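Local coordinates for early 35 kDa protein (Autographa californica nucleopolyhedrovirus, PDB 1P35), which blocks caspase proteases, so suppressing the apoptosis that infected insect host cells would otherwise launch, and also inhibits the host's antiviral RNA interference, at residues Y230-S235 with S239-A244; P156-E159 with N163-L166; S112-I117 with E130-Y135; I15-V20 with F168-I173. One frame throughout, in Å; residues are numbered along the deposited sequence.

Contact 1: residues Y230-S235 with S239-A244; sequences YYNEAS and SMIYKA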
loop_
_atom_site.group_PDB
_atom_site.type_symbol
_atom_site.label_atom_id
_atom_site.label_comp_id
_atom_site.label_asym_id
_atom_site.label_seq_id
_atom_site.Cartn_x
_atom_site.Cartn_y
_atom_site.Cartn_z
ATOM N N TYR A 230 -3.700 -16.852 28.466
ATOM C CA TYR A 230 -2.724 -15.831 28.836
ATOM C C TYR A 230 -1.302 -16.383 28.709
ATOM O O TYR A 230 -0.976 -17.444 29.268
ATOM C CB TYR A 230 -2.976 -15.364 30.287
ATOM C CG TYR A 230 -1.885 -14.440 30.806
ATOM C CD1 TYR A 230 -1.687 -13.157 30.260
ATOM C CD2 TYR A 230 -1.007 -14.874 31.789
ATOM C CE1 TYR A 230 -0.647 -12.346 30.695
ATOM C CE2 TYR A 230 0.043 -14.070 32.233
ATOM C CZ TYR A 230 0.211 -12.809 31.689
ATOM O OH TYR A 230 1.155 -11.991 32.232
ATOM N N TYR A 231 -0.464 -15.653 27.979
ATOM C CA TYR A 231 0.927 -16.033 27.755
ATOM C C TYR A 231 1.987 -15.112 28.327
ATOM O O TYR A 231 1.909 -13.887 28.205
ATOM C CB TYR A 231 1.228 -16.155 26.263
ATOM C CG TYR A 231 0.551 -17.305 25.557
ATOM C CD1 TYR A 231 -0.753 -17.173 25.094
ATOM C CD2 TYR A 231 1.183 -18.567 25.429
ATOM C CE1 TYR A 231 -1.457 -18.244 24.522
ATOM C CE2 TYR A 231 0.486 -19.680 24.847
ATOM C CZ TYR A 231 -0.847 -19.491 24.399
ATOM O OH TYR A 231 -1.574 -20.495 23.837
ATOM N N ASN A 232 3.000 -15.719 28.935
ATOM C CA ASN A 232 4.138 -14.978 29.455
ATOM C C ASN A 232 5.309 -15.886 29.052
ATOM O O ASN A 232 5.826 -16.666 29.856
ATOM C CB ASN A 232 4.067 -14.829 30.962
ATOM C CG ASN A 232 5.031 -13.774 31.489
ATOM O OD1 ASN A 232 6.113 -13.545 30.912
ATOM N ND2 ASN A 232 4.656 -13.133 32.594
ATOM N N GLU A 233 5.683 -15.774 27.775
ATOM C CA GLU A 233 6.721 -16.574 27.144
ATOM C C GLU A 233 7.991 -15.829 26.711
ATOM O O GLU A 233 8.021 -14.607 26.516
ATOM C CB GLU A 233 6.171 -17.251 25.879
ATOM C CG GLU A 233 4.878 -18.028 26.003
ATOM C CD GLU A 233 4.397 -18.602 24.648
ATOM O OE1 GLU A 233 4.395 -17.882 23.602
ATOM O OE2 GLU A 233 3.995 -19.782 24.636
ATOM N N ALA A 234 9.034 -16.621 26.509
ATOM C CA ALA A 234 10.312 -16.111 26.070
ATOM C C ALA A 234 10.922 -17.091 25.088
ATOM O O ALA A 234 11.015 -18.282 25.389
ATOM C CB ALA A 234 11.239 -15.944 27.253
ATOM N N SER A 235 11.286 -16.606 23.902
ATOM C CA SER A 235 11.982 -17.449 22.935
ATOM C C SER A 235 13.421 -16.898 22.968
ATOM O O SER A 235 13.771 -16.107 23.868
ATOM C CB SER A 235 11.377 -17.363 21.525
ATOM O OG SER A 235 11.548 -16.086 20.942
ATOM N N SER A 239 10.541 -11.682 24.020
ATOM C CA SER A 239 9.713 -11.863 25.198
ATOM C C SER A 239 8.304 -11.526 24.689
ATOM O O SER A 239 8.095 -10.523 24.011
ATOM C CB SER A 239 10.117 -10.910 26.333
ATOM O OG SER A 239 11.419 -11.228 26.825
ATOM N N MET A 240 7.348 -12.398 24.977
ATOM C CA MET A 240 5.990 -12.216 24.515
ATOM C C MET A 240 5.029 -12.346 25.680
ATOM O O MET A 240 4.965 -13.400 26.362
ATOM C CB MET A 240 5.620 -13.261 23.420
ATOM C CG MET A 240 6.465 -13.245 22.178
ATOM S SD MET A 240 7.465 -14.768 21.934
ATOM C CE MET A 240 8.672 -14.585 23.176
ATOM N N ILE A 241 4.266 -11.279 25.893
ATOM C CA ILE A 241 3.300 -11.233 26.963
ATOM C C ILE A 241 1.985 -10.831 26.265
ATOM O O ILE A 241 1.802 -9.692 25.895
ATOM C CB ILE A 241 3.797 -10.226 28.042
ATOM C CG1 ILE A 241 5.074 -10.778 28.723
ATOM C CG2 ILE A 241 2.760 -9.989 29.114
ATOM C CD1 ILE A 241 5.729 -9.762 29.705
ATOM N N TYR A 242 1.070 -11.788 26.105
ATOM C CA TYR A 242 -0.162 -11.542 25.371
ATOM C C TYR A 242 -1.315 -12.482 25.722
ATOM O O TYR A 242 -1.169 -13.446 26.481
ATOM C CB TYR A 242 0.114 -11.693 23.851
ATOM C CG TYR A 242 0.577 -13.094 23.463
ATOM C CD1 TYR A 242 1.881 -13.506 23.678
ATOM C CD2 TYR A 242 -0.306 -14.016 22.895
ATOM C CE1 TYR A 242 2.301 -14.810 23.329
ATOM C CE2 TYR A 242 0.116 -15.320 22.541
ATOM C CZ TYR A 242 1.426 -15.698 22.768
ATOM O OH TYR A 242 1.858 -16.970 22.439
ATOM N N LYS A 243 -2.481 -12.172 25.177
ATOM C CA LYS A 243 -3.618 -13.035 25.338
ATOM C C LYS A 243 -3.992 -13.466 23.919
ATOM O O LYS A 243 -3.683 -12.751 22.939
ATOM C CB LYS A 243 -4.772 -12.311 25.996
ATOM C CG LYS A 243 -4.682 -12.303 27.498
ATOM C CD LYS A 243 -5.789 -11.504 28.141
ATOM C CE LYS A 243 -5.757 -11.722 29.684
ATOM N NZ LYS A 243 -6.891 -11.044 30.260
ATOM N N ALA A 244 -4.631 -14.633 23.811
ATOM C CA ALA A 244 -5.045 -15.140 22.524
ATOM C C ALA A 244 -6.379 -15.828 22.692
ATOM O O ALA A 244 -6.670 -16.366 23.751
ATOM C CB ALA A 244 -3.996 -16.140 21.969
#
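The rings of Y231 and Y242 lie almost parallel, planes 6° apart, but strongly offset. Over one face of the Y242 ring sits the CB of Y231, 3.6 Å from the ring centroid in a CH-pi contact, while the hydroxyl of Y242 lies over one face of the Y231 ring. At the edge of the Y242 ring its OH donates to E233 OE1, at 2.9 Å, reaching that oxygen from above the carboxylate plane; K262 also bonds this hydroxyl and stands in a cation-pi contact with Y231, whose own OH binds E246. The two strands, 227-234 and 238-249, form an antiparallel beta hairpin, with Y231-Y242 and E233-M240 as hydrogen-bonded pairs. The bond from M240 N to E233 O, 2.8 Å, is nearly straight at 178°. M240 bends at CG and SD, bringing its CE to 3.4 Å from S235 N where the first strand ends. On the other face, Y230 OH lies 4.0 Å from I241 CG2, the two side chains running side by side, and N232 OD1 rests 3.7 Å from I241 CG1. Helix 206-215 packs against Y230 and N232, and strand 259-271 continues the pairing beyond 239-244.

Contact 2: residues P156-E159 with N163-L166; sequences PGFE and NQVL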
loop_
_atom_site.group_PDB
_atom_site.type_symbol
_atom_site.label_atom_id
_atom_site.label_comp_id
_atom_site.label_asym_id
_atom_site.label_seq_id
_atom_site.Cartn_x
_atom_site.Cartn_y
_atom_site.Cartn_z
ATOM N N PRO A 156 -11.700 21.742 12.410
ATOM C CA PRO A 156 -13.030 21.156 12.161
ATOM C C PRO A 156 -13.529 20.752 10.768
ATOM O O PRO A 156 -14.428 19.890 10.654
ATOM C CB PRO A 156 -13.968 22.179 12.794
ATOM C CG PRO A 156 -13.247 23.448 12.531
ATOM C CD PRO A 156 -11.876 23.059 13.042
ATOM N N GLY A 157 -13.001 21.365 9.715
ATOM C CA GLY A 157 -13.487 20.980 8.403
ATOM C C GLY A 157 -12.950 19.679 7.813
ATOM O O GLY A 157 -13.383 19.306 6.733
ATOM N N PHE A 158 -12.040 18.987 8.505
ATOM C CA PHE A 158 -11.421 17.742 8.002
ATOM C C PHE A 158 -12.374 16.735 7.358
ATOM O O PHE A 158 -13.564 16.668 7.678
ATOM C CB PHE A 158 -10.623 17.042 9.132
ATOM C CG PHE A 158 -11.484 16.349 10.178
ATOM C CD1 PHE A 158 -11.974 17.042 11.278
ATOM C CD2 PHE A 158 -11.816 15.009 10.042
ATOM C CE1 PHE A 158 -12.773 16.418 12.222
ATOM C CE2 PHE A 158 -12.631 14.368 11.003
ATOM C CZ PHE A 158 -13.103 15.070 12.078
ATOM N N GLU A 159 -11.846 15.935 6.445
ATOM C CA GLU A 159 -12.688 14.945 5.811
ATOM C C GLU A 159 -12.745 13.621 6.602
ATOM O O GLU A 159 -11.719 12.990 6.908
ATOM C CB GLU A 159 -12.217 14.718 4.375
ATOM C CG GLU A 159 -13.266 15.089 3.336
ATOM C CD GLU A 159 -14.545 14.249 3.471
ATOM O OE1 GLU A 159 -14.601 13.363 4.366
ATOM O OE2 GLU A 159 -15.497 14.474 2.681
ATOM N N ASN A 163 -6.909 10.006 7.597
ATOM C CA ASN A 163 -6.080 9.686 8.755
ATOM C C ASN A 163 -5.667 11.081 9.238
ATOM O O ASN A 163 -5.396 11.981 8.384
ATOM C CB ASN A 163 -4.798 8.942 8.384
ATOM C CG ASN A 163 -5.035 7.458 8.102
ATOM O OD1 ASN A 163 -5.583 6.735 8.923
ATOM N ND2 ASN A 163 -4.605 7.015 6.944
ATOM N N GLN A 164 -5.640 11.280 10.567
ATOM C CA GLN A 164 -5.234 12.557 11.151
ATOM C C GLN A 164 -3.848 12.226 11.655
ATOM O O GLN A 164 -3.702 11.285 12.419
ATOM C CB GLN A 164 -6.116 12.974 12.311
ATOM C CG GLN A 164 -7.590 12.636 12.137
ATOM C CD GLN A 164 -8.144 13.134 10.855
ATOM O OE1 GLN A 164 -7.656 14.124 10.298
ATOM N NE2 GLN A 164 -9.192 12.473 10.372
ATOM N N VAL A 165 -2.829 12.992 11.247
ATOM C CA VAL A 165 -1.467 12.626 11.596
ATOM C C VAL A 165 -0.627 13.741 12.224
ATOM O O VAL A 165 -0.986 14.928 12.178
ATOM C CB VAL A 165 -0.761 12.062 10.325
ATOM C CG1 VAL A 165 -1.712 11.092 9.580
ATOM C CG2 VAL A 165 -0.431 13.217 9.329
ATOM N N LEU A 166 0.462 13.343 12.882
ATOM C CA LEU A 166 1.360 14.315 13.500
ATOM C C LEU A 166 2.631 13.582 13.798
ATOM O O LEU A 166 2.628 12.369 13.907
ATOM C CB LEU A 166 0.808 14.897 14.799
ATOM C CG LEU A 166 0.686 13.973 16.037
ATOM C CD1 LEU A 166 1.938 14.027 16.875
ATOM C CD2 LEU A 166 -0.451 14.438 16.925
#
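The loop from strand 148-154 to strand 164-170, two strands that both pair with strand 98-106, folds back over the start of the second, and F158 in this loop meets Q164 there. The touch is made by Q164 NE2, which lies obliquely to the F158 ring, 3.7 Å from F158 CD2 and 4.0 Å from F158 CE2. The amide plane is turned 67° from that of the ring, and the two side chains cross at about a right angle. No hydrogen bond spans the segments; E159 O is 4.3 Å from Q164 NE2. The backbones stay well apart, with F158 CA and Q164 CA separated by 8.7 Å, so the side chains alone bridge the distance. Q164 does so with a chain bent at CG (chi2 -52°), which turns its amide toward the loop. Both residues are buried. L38 packs on F158, and E98 touches Q164, while the backbone of Q164 pairs with N31 of strand 24-33. The topology is that of a loop joining two strands that are not direct neighbours but share strand 98-106, with its aromatic residue F158 packed on E98 of that shared strand and on I33 of strand 24-33.

Contact 3: residues S112-I117 with E130-Y135; sequences SKFAKI and EAYEKY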
loop_
_atom_site.group_PDB
_atom_site.type_symbol
_atom_site.label_atom_id
_atom_site.label_comp_id
_atom_site.label_asym_id
_atom_site.label_seq_id
_atom_site.Cartn_x
_atom_site.Cartn_y
_atom_site.Cartn_z
ATOM N N SER A 112 -2.998 25.688 35.061
ATOM C CA SER A 112 -3.230 27.124 35.059
ATOM C C SER A 112 -3.428 27.662 33.656
ATOM O O SER A 112 -3.901 28.783 33.489
ATOM C CB SER A 112 -2.080 27.862 35.756
ATOM O OG SER A 112 -0.848 27.699 35.082
ATOM N N LYS A 113 -3.073 26.871 32.647
ATOM C CA LYS A 113 -3.248 27.315 31.265
ATOM C C LYS A 113 -4.397 26.665 30.489
ATOM O O LYS A 113 -4.770 27.176 29.430
ATOM C CB LYS A 113 -1.967 27.099 30.438
ATOM C CG LYS A 113 -0.812 28.069 30.680
ATOM C CD LYS A 113 0.167 27.983 29.503
ATOM C CE LYS A 113 1.233 29.081 29.513
ATOM N NZ LYS A 113 2.048 29.072 28.243
ATOM N N PHE A 114 -4.988 25.580 31.007
ATOM C CA PHE A 114 -6.034 24.890 30.240
ATOM C C PHE A 114 -7.287 25.675 29.777
ATOM O O PHE A 114 -7.666 25.602 28.591
ATOM C CB PHE A 114 -6.396 23.550 30.933
ATOM C CG PHE A 114 -7.466 23.633 31.979
ATOM C CD1 PHE A 114 -8.790 23.868 31.621
ATOM C CD2 PHE A 114 -7.158 23.414 33.324
ATOM C CE1 PHE A 114 -9.807 23.884 32.590
ATOM C CE2 PHE A 114 -8.171 23.432 34.304
ATOM C CZ PHE A 114 -9.498 23.668 33.930
ATOM N N ALA A 115 -7.908 26.431 30.671
ATOM C CA ALA A 115 -9.084 27.238 30.309
ATOM C C ALA A 115 -8.671 28.251 29.235
ATOM O O ALA A 115 -9.422 28.500 28.289
ATOM C CB ALA A 115 -9.618 27.973 31.530
ATOM N N LYS A 116 -7.462 28.804 29.359
ATOM C CA LYS A 116 -6.983 29.787 28.376
ATOM C C LYS A 116 -6.927 29.050 27.062
ATOM O O LYS A 116 -7.380 29.558 26.036
ATOM C CB LYS A 116 -5.571 30.308 28.723
ATOM C CG LYS A 116 -4.990 31.390 27.757
ATOM C CD LYS A 116 -3.412 31.337 27.590
ATOM C CE LYS A 116 -2.946 30.127 26.706
ATOM N NZ LYS A 116 -1.459 29.917 26.481
ATOM N N ILE A 117 -6.380 27.832 27.091
ATOM C CA ILE A 117 -6.259 27.049 25.870
ATOM C C ILE A 117 -7.608 26.729 25.234
ATOM O O ILE A 117 -7.777 26.938 24.039
ATOM C CB ILE A 117 -5.414 25.773 26.092
ATOM C CG1 ILE A 117 -3.952 26.173 26.384
ATOM C CG2 ILE A 117 -5.488 24.888 24.857
ATOM C CD1 ILE A 117 -3.039 25.003 26.880
ATOM N N GLU A 130 -15.686 22.418 32.265
ATOM C CA GLU A 130 -15.741 21.516 33.393
ATOM C C GLU A 130 -15.541 20.083 32.919
ATOM O O GLU A 130 -14.953 19.274 33.626
ATOM C CB GLU A 130 -17.075 21.660 34.135
ATOM C CG GLU A 130 -17.341 23.099 34.634
ATOM C CD GLU A 130 -18.506 23.201 35.614
ATOM O OE1 GLU A 130 -19.582 22.621 35.335
ATOM O OE2 GLU A 130 -18.340 23.879 36.654
ATOM N N ALA A 131 -16.014 19.791 31.712
ATOM C CA ALA A 131 -15.886 18.446 31.163
ATOM C C ALA A 131 -14.395 18.103 31.035
ATOM O O ALA A 131 -13.937 17.041 31.495
ATOM C CB ALA A 131 -16.560 18.379 29.830
ATOM N N TYR A 132 -13.657 19.039 30.435
ATOM C CA TYR A 132 -12.228 18.928 30.255
ATOM C C TYR A 132 -11.476 18.697 31.581
ATOM O O TYR A 132 -10.616 17.812 31.678
ATOM C CB TYR A 132 -11.683 20.199 29.571
ATOM C CG TYR A 132 -10.174 20.129 29.368
ATOM C CD1 TYR A 132 -9.306 20.465 30.392
ATOM C CD2 TYR A 132 -9.631 19.629 28.200
ATOM C CE1 TYR A 132 -7.936 20.296 30.274
ATOM C CE2 TYR A 132 -8.229 19.455 28.070
ATOM C CZ TYR A 132 -7.397 19.786 29.125
ATOM O OH TYR A 132 -6.014 19.551 29.050
ATOM N N GLU A 133 -11.770 19.519 32.584
ATOM C CA GLU A 133 -11.111 19.420 33.887
ATOM C C GLU A 133 -11.482 18.125 34.597
ATOM O O GLU A 133 -10.693 17.577 35.394
ATOM C CB GLU A 133 -11.464 20.637 34.773
ATOM C CG GLU A 133 -11.018 20.521 36.242
ATOM C CD GLU A 133 -11.016 21.860 36.975
ATOM O OE1 GLU A 133 -11.989 22.614 36.799
ATOM O OE2 GLU A 133 -10.055 22.147 37.736
ATOM N N LYS A 134 -12.676 17.627 34.312
ATOM C CA LYS A 134 -13.115 16.373 34.927
ATOM C C LYS A 134 -12.613 15.123 34.193
ATOM O O LYS A 134 -12.165 14.162 34.816
ATOM C CB LYS A 134 -14.632 16.280 34.954
ATOM C CG LYS A 134 -15.103 15.024 35.722
ATOM C CD LYS A 134 -16.620 14.944 35.737
ATOM C CE LYS A 134 -17.121 13.836 36.660
ATOM N NZ LYS A 134 -18.615 13.818 36.558
ATOM N N TYR A 135 -12.669 15.145 32.866
ATOM C CA TYR A 135 -12.312 13.947 32.134
ATOM C C TYR A 135 -10.955 13.884 31.457
ATOM O O TYR A 135 -10.457 12.786 31.204
ATOM C CB TYR A 135 -13.401 13.658 31.108
ATOM C CG TYR A 135 -14.764 13.450 31.733
ATOM C CD1 TYR A 135 -15.011 12.346 32.563
ATOM C CD2 TYR A 135 -15.824 14.314 31.439
ATOM C CE1 TYR A 135 -16.299 12.092 33.083
ATOM C CE2 TYR A 135 -17.114 14.084 31.948
ATOM C CZ TYR A 135 -17.340 12.965 32.765
ATOM O OH TYR A 135 -18.598 12.715 33.235
#
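F114 of helix 110-120 sets its ring against Y132 and E133 of helix 126-135, a helix-to-helix packing contact within the small helical group formed by these two helices and helix 137-140. The two rings are tilted by 29° and offset, with centroids 5.2 Å apart, so overlap is slight. F114 CD1 meets Y132 CD1 at 3.7 Å, and Y132 CE1 reaches back to F114 CB at the same distance, the side chains passing in opposite directions. The F114 ring sits between its backbone N and carbonyl carbon (chi1 88°), an uncommon setting on a helix, which directs the ring toward helix 126-135. Y132 instead carries CG opposite its backbone N, and its ring comes to lie beside the base of F114. One residue further along, E133 also extends away from its N and stays stretched beyond CG, so that its carboxylate runs past the far end of the phenylalanine ring with its plane 67° from the ring plane. No hydrogen bond links the two segments. L137 touches both aromatic rings, and L110 and L118 pack on Y132 from the first helix. At the tip of the F114 ring, CZ rests 3.7 Å from E133 CB and 3.9 Å from E133 CD.

Contact 4: residues I15-V20 with F168-I173; sequences IRDCQV and FEYNPI. With PO4 (phosphate ion), chain D; EDO (1,2-ethanediol), chain G.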
loop_
_atom_site.group_PDB
_atom_site.type_symbol
_atom_site.label_atom_id
_atom_site.label_comp_id
_atom_site.label_asym_id
_atom_site.label_seq_id
_atom_site.Cartn_x
_atom_site.Cartn_y
_atom_site.Cartn_z
ATOM N N ILE A 15 1.169 4.345 16.378
ATOM C CA ILE A 15 2.188 5.096 17.047
ATOM C C ILE A 15 3.547 4.534 16.815
ATOM O O ILE A 15 3.711 3.320 16.752
ATOM C CB ILE A 15 1.962 5.031 18.574
ATOM C CG1 ILE A 15 0.624 5.669 18.937
ATOM C CG2 ILE A 15 3.175 5.606 19.333
ATOM C CD1 ILE A 15 0.253 5.408 20.443
ATOM N N ARG A 16 4.527 5.435 16.699
ATOM C CA ARG A 16 5.918 5.020 16.570
ATOM C C ARG A 16 6.709 6.061 17.341
ATOM O O ARG A 16 6.439 7.271 17.250
ATOM C CB ARG A 16 6.401 5.000 15.117
ATOM C CG ARG A 16 7.689 4.219 14.987
ATOM C CD ARG A 16 8.389 4.345 13.602
ATOM N NE ARG A 16 8.847 5.711 13.410
ATOM C CZ ARG A 16 9.437 6.182 12.320
ATOM N NH1 ARG A 16 9.657 5.390 11.274
ATOM N NH2 ARG A 16 9.826 7.455 12.297
ATOM N N ASP A 17 7.678 5.597 18.126
ATOM C CA ASP A 17 8.506 6.501 18.904
ATOM C C ASP A 17 9.896 5.876 18.871
ATOM O O ASP A 17 10.082 4.769 19.347
ATOM C CB ASP A 17 7.963 6.620 20.324
ATOM C CG ASP A 17 8.730 7.621 21.169
ATOM O OD1 ASP A 17 9.928 7.378 21.399
ATOM O OD2 ASP A 17 8.133 8.633 21.611
ATOM N N CYS A 18 10.854 6.608 18.294
ATOM C CA CYS A 18 12.212 6.121 18.121
ATOM C C CYS A 18 13.270 7.123 18.631
ATOM O O CYS A 18 13.019 8.327 18.680
ATOM C CB CYS A 18 12.459 5.844 16.615
ATOM S SG CYS A 18 11.333 4.681 15.747
ATOM N N GLN A 19 14.443 6.609 19.006
ATOM C CA GLN A 19 15.555 7.444 19.467
ATOM C C GLN A 19 16.060 8.073 18.166
ATOM O O GLN A 19 16.164 7.371 17.176
ATOM C CB GLN A 19 16.663 6.567 20.088
ATOM C CG GLN A 19 17.687 7.295 21.015
ATOM C CD GLN A 19 17.089 7.835 22.382
ATOM O OE1 GLN A 19 16.424 7.110 23.140
ATOM N NE2 GLN A 19 17.361 9.103 22.687
ATOM N N VAL A 20 16.298 9.386 18.152
ATOM C CA VAL A 20 16.820 10.085 16.958
ATOM C C VAL A 20 18.336 10.201 17.172
ATOM O O VAL A 20 19.111 9.977 16.249
ATOM C CB VAL A 20 16.228 11.473 16.816
ATOM C CG1 VAL A 20 17.051 12.284 15.792
ATOM C CG2 VAL A 20 14.757 11.378 16.359
ATOM N N PHE A 168 6.772 14.663 15.661
ATOM C CA PHE A 168 7.615 15.713 16.163
ATOM C C PHE A 168 8.782 15.090 16.935
ATOM O O PHE A 168 8.721 13.906 17.321
ATOM C CB PHE A 168 6.765 16.669 17.048
ATOM C CG PHE A 168 6.165 15.990 18.299
ATOM C CD1 PHE A 168 6.989 15.511 19.318
ATOM C CD2 PHE A 168 4.791 15.769 18.396
ATOM C CE1 PHE A 168 6.448 14.799 20.422
ATOM C CE2 PHE A 168 4.236 15.076 19.473
ATOM C CZ PHE A 168 5.079 14.582 20.491
ATOM N N GLU A 169 9.862 15.853 17.093
ATOM C CA GLU A 169 10.996 15.392 17.879
ATOM C C GLU A 169 10.945 16.070 19.235
ATOM O O GLU A 169 10.521 17.219 19.363
ATOM C CB GLU A 169 12.331 15.729 17.220
ATOM C CG GLU A 169 12.721 14.760 16.145
ATOM C CD GLU A 169 13.890 15.240 15.333
ATOM O OE1 GLU A 169 14.848 15.726 15.945
ATOM O OE2 GLU A 169 13.868 15.108 14.096
ATOM N N TYR A 170 11.351 15.343 20.255
ATOM C CA TYR A 170 11.381 15.922 21.581
ATOM C C TYR A 170 12.664 15.459 22.301
ATOM O O TYR A 170 13.385 14.536 21.828
ATOM C CB TYR A 170 10.120 15.540 22.368
ATOM C CG TYR A 170 9.943 14.044 22.583
ATOM C CD1 TYR A 170 9.680 13.190 21.525
ATOM C CD2 TYR A 170 10.033 13.490 23.866
ATOM C CE1 TYR A 170 9.513 11.800 21.741
ATOM C CE2 TYR A 170 9.870 12.110 24.088
ATOM C CZ TYR A 170 9.625 11.281 23.042
ATOM O OH TYR A 170 9.685 9.930 23.254
ATOM N N ASN A 171 12.941 16.110 23.426
ATOM C CA ASN A 171 14.118 15.832 24.262
ATOM C C ASN A 171 13.668 15.214 25.591
ATOM O O ASN A 171 13.342 15.917 26.535
ATOM C CB ASN A 171 14.849 17.149 24.469
ATOM C CG ASN A 171 15.330 17.702 23.175
ATOM O OD1 ASN A 171 14.939 18.794 22.750
ATOM N ND2 ASN A 171 16.168 16.912 22.481
ATOM N N PRO A 172 13.735 13.884 25.699
ATOM C CA PRO A 172 13.326 13.103 26.885
ATOM C C PRO A 172 13.987 13.539 28.183
ATOM O O PRO A 172 15.204 13.737 28.240
ATOM C CB PRO A 172 13.726 11.668 26.518
ATOM C CG PRO A 172 13.809 11.700 25.001
ATOM C CD PRO A 172 14.429 13.024 24.724
ATOM N N ILE A 173 13.202 13.744 29.224
ATOM C CA ILE A 173 13.836 14.079 30.486
ATOM C C ILE A 173 14.187 12.701 31.105
ATOM O O ILE A 173 13.386 11.765 31.098
ATOM C CB ILE A 173 12.898 14.890 31.442
ATOM C CG1 ILE A 173 12.618 16.324 30.921
ATOM C CG2 ILE A 173 13.473 14.871 32.809
ATOM C CD1 ILE A 173 13.843 17.098 30.250
HETATM P P PO4 D . 12.125 7.362 8.899
HETATM O O1 PO4 D . 12.124 8.262 10.127
HETATM O O2 PO4 D . 12.651 8.159 7.721
HETATM O O3 PO4 D . 13.012 6.145 9.125
HETATM O O4 PO4 D . 10.716 6.891 8.665
HETATM C C1 EDO G . 8.188 1.181 10.511
HETATM O O1 EDO G . 8.923 0.572 9.414
HETATM C C2 EDO G . 9.054 1.378 11.716
HETATM O O2 EDO G . 10.013 2.357 11.418
#
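D17 and Y170 carry the polar link between these segments, and V20 rests against the side chain of E169 beside it. The hydroxyl of Y170 donates to D17 OD2 at 2.6 Å, a short bond that uses the syn lone pair of that oxygen, the one on the side of OD1. The donor comes from the edge of the phenol ring, whose plane is turned 73° from the carboxylate, and the two side chains cross at about a right angle. D17 presents its carboxylate by placing CG opposite its backbone N (chi1 -176°). The other oxygen, OD1, is held in a salt bridge by R25, so the buried carboxylate is gripped through both oxygens; with these two donors on it, it is probably kept in the charged form.

Strands 10-21 and 164-170 do not pair directly here: strand 24-33 lies between them, antiparallel to each, and R25 belongs to it. The contact therefore spans an intervening strand, and side chains alone complete it. At its margin V20 CG2 lies 4.0 Å from E169 CG, and V20 CG1 is 4.1 Å from E169 OE1, an oxygen that forms a salt bridge with R53.

On the same strand as D17, R16 turns to a phosphate ion that probably came from the crystallisation liquor: its NH1 donates to O4 of the phosphate at 3.2 Å and its NH2 to O1 at 3.3 Å. NH2 also forms a salt bridge with E26. K58 of this chain and R79 of the second subunit bind the same ion.

Contacts 2 and 4 share strand 164-170, contact 2 at its start and contact 4 at its end, with centres about 22 Å apart; strand 24-33 pairs beside this strand, reaching both. Contact 3, on the helices, lies about 23 Å from contact 2 and about 26 Å from contact 4, centre to centre. In the sequence, contacts 2 and 3 are both nested within the long loop that contact 4 closes, whereas the hairpin of contact 1 follows later. Contact 1 lies far from contacts 2 and 3 (centres about 36 and 40 Å) and about 27 Å from contact 4. The phosphate is held by R16, on the strand of contact 4 but outside the contact itself, and by R79 of the second subunit.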